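Local coordinates for tryptophan--tRNA ligase (Pyrococcus horikoshii, PDB 3JXE), which catalyses the ATP-dependent attachment of L-tryptophan to tRNA(Trp), releasing AMP and diphosphate, and belongs to the class I aminoacyl-tRNA synthetases, at residues 72-78 with 207-212; 1-7 with 20-25; 259-263 with 275-279. One frame throughout, in Å; residues are numbered along the deposited sequence.

From the N terminus, the first contact met is interaction 2, where residues 1-7 fold back on the helix that follows the hairpin of strands 6-8 and 11-13, closing a short loop. Interaction 1 then pairs strands 75-80 and 209-214 inside the Rossmann-fold sheet; the 128 residues between its segments are just over half helical and include strands 108-112 and 150-154, which lie beyond 75-80 in the sheet. Interaction 3 comes last, closing another short loop between the turn after the KMSKS motif and helix 269-277. The three follow in series, neither nested nor crossed. Their centres lie 27 to 36 Å apart, with interactions 1 and 3 on opposite sides of the chain's centre.

Interaction 1: residues 72-78 with 207-212; sequences RGFFLYT and KRCLIP. With TYM (tryptophanyl-5'AMP), chain E.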
# COMPACT_ATOMS: atom_id res chain seq x y z
N ARG B 72 17.88 23.97 -14.18
CA ARG B 72 16.59 23.31 -13.91
C ARG B 72 16.64 22.39 -12.68
O ARG B 72 15.61 21.91 -12.21
CB ARG B 72 16.05 22.58 -15.14
CG ARG B 72 17.00 21.56 -15.76
CD ARG B 72 16.60 21.26 -17.19
NE ARG B 72 17.64 20.50 -17.88
CZ ARG B 72 17.72 20.36 -19.20
NH1 ARG B 72 16.82 20.94 -20.00
NH2 ARG B 72 18.71 19.65 -19.74
N GLY B 73 17.85 22.15 -12.16
CA GLY B 73 18.05 21.45 -10.90
C GLY B 73 17.63 19.99 -10.84
O GLY B 73 17.26 19.39 -11.86
N PHE B 74 17.69 19.42 -9.64
CA PHE B 74 17.31 18.03 -9.38
C PHE B 74 16.94 17.84 -7.90
O PHE B 74 16.86 18.82 -7.15
CB PHE B 74 18.44 17.07 -9.78
CG PHE B 74 19.72 17.27 -9.00
CD1 PHE B 74 19.97 16.53 -7.85
CD2 PHE B 74 20.69 18.17 -9.44
CE1 PHE B 74 21.15 16.69 -7.13
CE2 PHE B 74 21.87 18.34 -8.72
CZ PHE B 74 22.10 17.60 -7.57
N PHE B 75 16.70 16.60 -7.49
CA PHE B 75 16.46 16.29 -6.08
C PHE B 75 17.07 14.96 -5.64
O PHE B 75 17.28 14.06 -6.45
CB PHE B 75 14.97 16.39 -5.72
CG PHE B 75 14.14 15.21 -6.16
CD1 PHE B 75 13.82 14.19 -5.27
CD2 PHE B 75 13.66 15.12 -7.46
CE1 PHE B 75 13.05 13.11 -5.66
CE2 PHE B 75 12.88 14.04 -7.87
CZ PHE B 75 12.57 13.03 -6.96
N LEU B 76 17.36 14.86 -4.34
CA LEU B 76 18.01 13.68 -3.77
C LEU B 76 17.03 12.78 -3.02
O LEU B 76 16.10 13.27 -2.37
CB LEU B 76 19.16 14.08 -2.85
CG LEU B 76 20.42 14.69 -3.47
CD1 LEU B 76 21.20 15.43 -2.41
CD2 LEU B 76 21.29 13.62 -4.13
N TYR B 77 17.26 11.48 -3.10
CA TYR B 77 16.47 10.49 -2.38
C TYR B 77 17.34 9.31 -1.95
O TYR B 77 18.05 8.73 -2.75
CB TYR B 77 15.27 10.03 -3.21
CG TYR B 77 14.68 8.68 -2.84
CD1 TYR B 77 14.20 8.42 -1.56
CD2 TYR B 77 14.58 7.67 -3.80
CE1 TYR B 77 13.66 7.18 -1.23
CE2 TYR B 77 14.04 6.43 -3.48
CZ TYR B 77 13.58 6.19 -2.20
OH TYR B 77 13.05 4.96 -1.88
N THR B 78 17.27 9.00 -0.66
CA THR B 78 17.89 7.80 -0.10
C THR B 78 17.01 7.29 1.04
O THR B 78 16.06 7.97 1.43
CB THR B 78 19.35 8.07 0.37
OG1 THR B 78 20.01 6.82 0.63
CG2 THR B 78 19.38 8.93 1.63
N LYS B 207 11.20 17.31 -11.41
CA LYS B 207 12.65 17.33 -11.62
C LYS B 207 13.19 15.91 -11.48
O LYS B 207 12.57 15.08 -10.82
CB LYS B 207 13.32 18.27 -10.61
CG LYS B 207 12.81 19.71 -10.67
CD LYS B 207 13.06 20.48 -9.37
CE LYS B 207 14.48 21.02 -9.29
NZ LYS B 207 14.65 21.97 -8.16
N ARG B 208 14.34 15.63 -12.09
CA ARG B 208 14.90 14.28 -12.03
C ARG B 208 15.57 13.95 -10.69
O ARG B 208 16.05 14.85 -9.99
CB ARG B 208 15.83 13.98 -13.22
CG ARG B 208 17.11 14.78 -13.28
CD ARG B 208 18.07 14.14 -14.27
NE ARG B 208 17.59 14.26 -15.65
CZ ARG B 208 17.66 13.29 -16.55
NH1 ARG B 208 17.20 13.49 -17.78
NH2 ARG B 208 18.18 12.11 -16.24
N CYS B 209 15.60 12.66 -10.36
CA CYS B 209 16.03 12.20 -9.04
C CYS B 209 17.44 11.61 -9.05
O CYS B 209 17.83 10.95 -10.01
CB CYS B 209 15.04 11.16 -8.52
SG CYS B 209 15.36 10.59 -6.85
N LEU B 210 18.18 11.84 -7.97
CA LEU B 210 19.49 11.20 -7.76
C LEU B 210 19.43 10.36 -6.49
O LEU B 210 19.02 10.85 -5.44
CB LEU B 210 20.60 12.25 -7.63
CG LEU B 210 22.03 11.98 -8.15
CD1 LEU B 210 23.00 12.96 -7.51
CD2 LEU B 210 22.52 10.56 -7.94
N ILE B 211 19.84 9.10 -6.60
CA ILE B 211 19.83 8.18 -5.47
C ILE B 211 21.23 7.69 -5.08
O ILE B 211 21.78 6.80 -5.73
CB ILE B 211 18.88 6.97 -5.70
CG1 ILE B 211 17.46 7.46 -6.03
CG2 ILE B 211 18.87 6.05 -4.48
CD1 ILE B 211 16.57 6.40 -6.64
N PRO B 212 21.82 8.30 -4.03
CA PRO B 212 23.07 7.81 -3.46
C PRO B 212 22.82 6.64 -2.51
O PRO B 212 22.19 6.82 -1.46
CB PRO B 212 23.63 9.03 -2.70
CG PRO B 212 22.64 10.15 -2.92
CD PRO B 212 21.36 9.51 -3.34
P TYM E . 19.32 -0.82 4.32
O1P TYM E . 18.59 -0.31 5.50
O2P TYM E . 19.66 -2.26 4.25
O5' TYM E . 20.69 0.01 4.15
C5' TYM E . 20.65 1.44 4.14
C4' TYM E . 21.75 2.01 3.24
O4' TYM E . 23.03 1.42 3.59
C1' TYM E . 23.61 0.82 2.40
N9 TYM E . 24.42 -0.34 2.90
C4 TYM E . 25.75 -0.41 2.91
N3 TYM E . 26.73 0.41 2.50
C2 TYM E . 28.01 0.08 2.63
N1 TYM E . 28.36 -1.08 3.17
C6 TYM E . 27.44 -1.95 3.60
N6 TYM E . 27.82 -3.11 4.14
C5 TYM E . 26.09 -1.63 3.48
N7 TYM E . 24.96 -2.25 3.80
C8 TYM E . 23.94 -1.46 3.45
C2' TYM E . 22.42 0.49 1.51
O2' TYM E . 22.81 0.50 0.14
C3' TYM E . 21.49 1.67 1.77
O3' TYM E . 21.89 2.79 0.97
NH3 TYM E . 15.23 -1.16 1.54
CA TYM E . 16.32 -0.24 1.89
CB TYM E . 15.74 1.07 2.42
CG TYM E . 15.57 2.13 1.29
CD2 TYM E . 16.55 2.74 0.53
CE2 TYM E . 15.93 3.63 -0.36
CE3 TYM E . 17.94 2.60 0.50
CD1 TYM E . 14.39 2.66 0.87
NE1 TYM E . 14.61 3.60 -0.16
CZ2 TYM E . 16.69 4.38 -1.25
CZ3 TYM E . 18.70 3.35 -0.40
CH2 TYM E . 18.08 4.24 -1.27
C TYM E . 17.21 -0.87 2.97
O TYM E . 16.75 -1.71 3.75
OPP TYM E . 18.50 -0.41 2.98
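Strands 75-78 and 209-212 run parallel, their short axes 4.7 Å apart at closest approach and inclined by 37°. Phe-75 pairs with Cys-209 and Leu-76 with Leu-210, and the ladder alternates: Phe-75 N donates to Arg-208 O (3.1 Å), Leu-210 N to Phe-75 O (2.8 Å) and Tyr-77 N to Leu-210 O (3.0 Å). At its far end the Thr-78 OG1 hydroxyl donates to Pro-212 O (3.0 Å).

On one face, the Phe-75 ring lies against Cys-209, with CZ 3.5 Å from Cys-209 CB and the sulfur 4.1 Å from the ring centroid, an oblique sulfur-aromatic contact. Leu-76 lies on the other face with Leu-210, its CD2 3.8 Å from Leu-210 CB and 3.9 Å from Pro-212 CG. Tyr-77 CD2 packs on Ile-211 CG1 (3.6 Å), while its OH accepts a hydrogen bond from the indole NE1 of tryptophanyl-AMP (2.7 Å), so the paired strands lead directly into the tryptophan pocket.

These are inner parallel strands of the class I Rossmann fold. Strand 108-112 hydrogen-bonds to Leu-76 and Thr-78, helix 88-104 packs on Leu-76, Thr-78 and Pro-212, and helix 61-69 packs against Phe-74, Arg-208 and Leu-210.

Interaction 2: residues 1-7 with 20-25; sequences MVEEFKV and KLIKHF
Residues 1-5 form an extended, irregular arm that enters strand 6-7, whereas 20-25 are the last residues of a helix. The arm lies beside the helix, with CA of Met-1 6.0 Å from that of Lys-20 and CA of Val-7 8.5 Å from that of Leu-21.

Apolar packing occupies the strand end. Val-7 (t) points at the helix and sets CG2 3.8 Å from Leu-21 CD1, which Phe-5 CE1 (chi1 p) also approaches to 4.1 Å; Val-7 CG1 lies 4.4 Å from Phe-25 CZ.

The remaining contacts include no hydrogen bond or salt bridge between the segments. Val-7 O meets the Phe-25 ring edge, 3.5 Å from CZ. Lys-20 (m, then t throughout) has CE 3.6 Å from Met-1 SD and NZ 3.4 Å from Val-2 CB. His-24 (m), whose ND1 donates weakly to Lys-20 O (2.9 Å), places CE1 3.3 Å from Met-1 N; its NE2 is 3.1 Å from Val-2 O, at a poor angle.

This is surface packing of an N-terminal arm and beta-hairpin on a helix. Strand 11-13 pairs with 6-8, while Phe-25 touches helix 218-227.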
# COMPACT_ATOMS: atom_id res chain seq x y z
N MET B 1 30.10 -11.27 -16.61
CA MET B 1 30.88 -12.52 -16.85
C MET B 1 30.50 -13.64 -15.88
O MET B 1 29.96 -14.66 -16.31
CB MET B 1 32.39 -12.23 -16.78
CG MET B 1 33.27 -13.48 -16.98
SD MET B 1 35.03 -13.32 -16.56
CE MET B 1 35.65 -12.39 -17.97
N VAL B 2 30.78 -13.43 -14.59
CA VAL B 2 30.70 -14.51 -13.58
C VAL B 2 29.77 -14.17 -12.41
O VAL B 2 29.64 -13.00 -12.02
CB VAL B 2 32.14 -14.92 -13.09
CG1 VAL B 2 32.14 -15.47 -11.65
CG2 VAL B 2 32.77 -15.92 -14.07
N GLU B 3 29.13 -15.21 -11.86
CA GLU B 3 28.22 -15.06 -10.71
C GLU B 3 28.38 -16.18 -9.67
O GLU B 3 27.56 -17.11 -9.61
CB GLU B 3 26.77 -14.95 -11.18
CG GLU B 3 26.36 -15.99 -12.22
CD GLU B 3 24.92 -16.45 -12.07
OE1 GLU B 3 24.49 -16.69 -10.92
OE2 GLU B 3 24.24 -16.60 -13.10
N GLU B 4 29.43 -16.10 -8.85
CA GLU B 4 29.57 -16.99 -7.70
C GLU B 4 29.45 -16.21 -6.39
O GLU B 4 30.05 -16.56 -5.36
CB GLU B 4 30.87 -17.82 -7.79
CG GLU B 4 30.74 -19.24 -7.18
CD GLU B 4 29.61 -20.07 -7.83
OE1 GLU B 4 29.71 -20.39 -9.04
OE2 GLU B 4 28.63 -20.39 -7.12
N PHE B 5 28.67 -15.13 -6.46
CA PHE B 5 28.34 -14.28 -5.32
C PHE B 5 26.94 -13.72 -5.52
O PHE B 5 26.53 -13.45 -6.65
CB PHE B 5 29.38 -13.15 -5.15
CG PHE B 5 29.48 -12.24 -6.34
CD1 PHE B 5 28.72 -11.08 -6.42
CD2 PHE B 5 30.37 -12.52 -7.38
CE1 PHE B 5 28.82 -10.23 -7.52
CE2 PHE B 5 30.47 -11.68 -8.48
CZ PHE B 5 29.70 -10.53 -8.55
N LYS B 6 26.20 -13.54 -4.43
CA LYS B 6 24.83 -13.05 -4.51
C LYS B 6 24.72 -11.61 -4.00
O LYS B 6 25.20 -11.30 -2.91
CB LYS B 6 23.89 -13.97 -3.72
CG LYS B 6 22.44 -13.92 -4.18
CD LYS B 6 21.57 -14.83 -3.34
CE LYS B 6 20.15 -14.89 -3.88
NZ LYS B 6 19.26 -15.70 -3.01
N VAL B 7 24.10 -10.75 -4.81
CA VAL B 7 23.84 -9.36 -4.42
C VAL B 7 22.38 -9.00 -4.73
O VAL B 7 22.04 -8.65 -5.86
CB VAL B 7 24.81 -8.35 -5.09
CG1 VAL B 7 24.47 -6.91 -4.69
CG2 VAL B 7 26.26 -8.65 -4.71
N LYS B 20 32.20 -6.95 -12.54
CA LYS B 20 31.18 -7.79 -13.16
C LYS B 20 29.77 -7.36 -12.76
O LYS B 20 28.83 -7.49 -13.55
CB LYS B 20 31.40 -9.27 -12.81
CG LYS B 20 32.59 -9.90 -13.53
CD LYS B 20 32.93 -11.25 -12.94
CE LYS B 20 34.27 -11.74 -13.47
NZ LYS B 20 34.80 -12.90 -12.70
N LEU B 21 29.63 -6.85 -11.54
CA LEU B 21 28.35 -6.39 -11.03
C LEU B 21 27.82 -5.22 -11.86
O LEU B 21 26.61 -5.07 -12.02
CB LEU B 21 28.47 -5.98 -9.56
CG LEU B 21 27.39 -6.47 -8.59
CD1 LEU B 21 27.85 -6.25 -7.16
CD2 LEU B 21 26.05 -5.78 -8.82
N ILE B 22 28.73 -4.42 -12.39
CA ILE B 22 28.40 -3.33 -13.32
C ILE B 22 27.77 -3.90 -14.59
O ILE B 22 26.77 -3.37 -15.09
CB ILE B 22 29.65 -2.46 -13.65
CG1 ILE B 22 30.05 -1.63 -12.42
CG2 ILE B 22 29.39 -1.54 -14.84
CD1 ILE B 22 31.45 -1.02 -12.50
N LYS B 23 28.34 -4.99 -15.10
CA LYS B 23 27.83 -5.67 -16.29
C LYS B 23 26.53 -6.41 -16.00
O LYS B 23 25.59 -6.36 -16.79
CB LYS B 23 28.88 -6.65 -16.85
CG LYS B 23 30.25 -6.05 -17.18
CD LYS B 23 30.30 -5.35 -18.54
CE LYS B 23 30.02 -3.85 -18.42
NZ LYS B 23 30.04 -3.17 -19.74
N HIS B 24 26.49 -7.10 -14.86
CA HIS B 24 25.32 -7.88 -14.43
C HIS B 24 24.08 -7.03 -14.21
O HIS B 24 22.96 -7.49 -14.44
CB HIS B 24 25.64 -8.66 -13.15
CG HIS B 24 26.38 -9.94 -13.38
ND1 HIS B 24 27.54 -10.02 -14.13
CD2 HIS B 24 26.12 -11.20 -12.95
CE1 HIS B 24 27.96 -11.27 -14.15
NE2 HIS B 24 27.12 -12.01 -13.45
N PHE B 25 24.28 -5.79 -13.76
CA PHE B 25 23.18 -4.89 -13.44
C PHE B 25 22.91 -3.87 -14.55
O PHE B 25 21.87 -3.21 -14.56
CB PHE B 25 23.45 -4.17 -12.11
CG PHE B 25 23.09 -4.98 -10.88
CD1 PHE B 25 22.66 -4.34 -9.73
CD2 PHE B 25 23.18 -6.37 -10.88
CE1 PHE B 25 22.33 -5.06 -8.59
CE2 PHE B 25 22.85 -7.10 -9.75
CZ PHE B 25 22.42 -6.45 -8.60

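Interaction 3: residues 259-263 with 275-279; sequences PETAI and KVWKF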
# COMPACT_ATOMS: atom_id res chain seq x y z
N PRO B 259 26.94 -9.18 14.70
CA PRO B 259 27.24 -7.95 15.44
C PRO B 259 28.69 -7.82 15.89
O PRO B 259 29.19 -6.70 16.07
CB PRO B 259 26.31 -8.03 16.66
CG PRO B 259 26.00 -9.47 16.80
CD PRO B 259 25.96 -10.02 15.41
N GLU B 260 29.37 -8.96 16.07
CA GLU B 260 30.75 -8.97 16.56
C GLU B 260 31.75 -8.47 15.52
O GLU B 260 32.87 -8.10 15.86
CB GLU B 260 31.12 -10.37 17.06
CG GLU B 260 32.18 -10.37 18.16
CD GLU B 260 32.47 -11.75 18.73
OE1 GLU B 260 31.84 -12.74 18.28
OE2 GLU B 260 33.34 -11.85 19.63
N THR B 261 31.34 -8.47 14.25
CA THR B 261 32.19 -7.99 13.16
C THR B 261 31.69 -6.67 12.57
O THR B 261 32.17 -6.21 11.53
CB THR B 261 32.33 -9.05 12.04
OG1 THR B 261 31.03 -9.43 11.57
CG2 THR B 261 33.08 -10.27 12.54
N ALA B 262 30.72 -6.06 13.24
CA ALA B 262 30.13 -4.81 12.80
C ALA B 262 30.34 -3.69 13.82
O ALA B 262 30.21 -3.90 15.03
CB ALA B 262 28.64 -4.99 12.54
N ILE B 263 30.68 -2.51 13.32
CA ILE B 263 30.78 -1.32 14.16
C ILE B 263 29.49 -0.53 14.06
O ILE B 263 29.24 0.15 13.06
CB ILE B 263 32.00 -0.42 13.79
CG1 ILE B 263 33.30 -1.22 13.75
CG2 ILE B 263 32.10 0.78 14.73
CD1 ILE B 263 33.73 -1.86 15.08
N LYS B 275 36.10 -5.38 20.01
CA LYS B 275 35.83 -5.96 18.68
C LYS B 275 37.08 -6.04 17.80
O LYS B 275 37.27 -7.02 17.08
CB LYS B 275 34.72 -5.19 17.96
CG LYS B 275 33.32 -5.57 18.42
CD LYS B 275 32.26 -4.71 17.76
CE LYS B 275 30.90 -4.94 18.40
NZ LYS B 275 29.82 -4.15 17.76
N VAL B 276 37.92 -5.02 17.87
CA VAL B 276 39.15 -4.97 17.07
C VAL B 276 40.28 -5.79 17.71
O VAL B 276 40.86 -6.65 17.05
CB VAL B 276 39.60 -3.51 16.79
CG1 VAL B 276 40.88 -3.48 15.98
CG2 VAL B 276 38.50 -2.74 16.06
N TRP B 277 40.57 -5.52 18.99
CA TRP B 277 41.63 -6.23 19.73
C TRP B 277 41.47 -7.76 19.71
O TRP B 277 42.46 -8.49 19.58
CB TRP B 277 41.65 -5.80 21.20
CG TRP B 277 42.08 -4.39 21.57
CD1 TRP B 277 41.58 -3.64 22.60
CD2 TRP B 277 43.10 -3.59 20.95
NE1 TRP B 277 42.22 -2.42 22.66
CE2 TRP B 277 43.15 -2.36 21.66
CE3 TRP B 277 43.97 -3.78 19.87
CZ2 TRP B 277 44.04 -1.33 21.32
CZ3 TRP B 277 44.85 -2.76 19.53
CH2 TRP B 277 44.88 -1.55 20.26
N LYS B 278 40.23 -8.22 19.85
CA LYS B 278 39.89 -9.62 20.17
C LYS B 278 40.29 -10.65 19.11
O LYS B 278 40.61 -11.79 19.46
CB LYS B 278 38.39 -9.74 20.45
CG LYS B 278 38.00 -10.90 21.35
CD LYS B 278 36.49 -10.90 21.63
CE LYS B 278 36.10 -9.79 22.62
NZ LYS B 278 34.62 -9.61 22.69
N PHE B 279 40.25 -10.27 17.84
CA PHE B 279 40.48 -11.24 16.77
C PHE B 279 41.78 -11.04 16.00
O PHE B 279 42.25 -9.91 15.81
CB PHE B 279 39.28 -11.29 15.82
CG PHE B 279 38.14 -12.12 16.34
CD1 PHE B 279 37.17 -11.57 17.17
CD2 PHE B 279 38.04 -13.47 16.00
CE1 PHE B 279 36.12 -12.34 17.66
CE2 PHE B 279 36.99 -14.26 16.49
CZ PHE B 279 36.03 -13.69 17.32
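Lys-275, on helix 269-277, is central to this contact. Its side chain, m at chi1 and fully extended beyond, reaches across to the 3-10 turn of residues 259-261, passing Glu-260 O (3.6 Å from Lys-275 CG) and the Ile-263 side chain, whose CD1 is 4.2 Å from Lys-275 CD. Through this extension Lys-275 NZ donates hydrogen bonds to two backbone carbonyls, Pro-259 O (3.1 Å) and Ala-262 O (2.8 Å), so one ammonium group bridges the start of the turn and its exit. A salt bridge to Asp-267 gives the same nitrogen a charged partner.

The turn follows closely on the KMSKS region, the class I signature loop at residues 253-257, and Ala-262 touches Met-254 of that motif. The lysine thus joins the chain leaving the loop to the helix after it, with the Ala-262 side chain about 9 Å from the bound tryptophanyl-AMP.

Farther on, the CA-CB bond of Lys-278 points toward 259-263; its CD lies 3.9 Å from Glu-260 OE2, and Lys-278 NZ stays 4.0 Å from that oxygen, beyond salt-bridge range. Phe-279 presents its ring edge to the same carboxylate, CE1 lying 3.4 Å from Glu-260 OE2, and its carbonyl oxygen accepts a hydrogen bond from Lys-336 of helix 332-367.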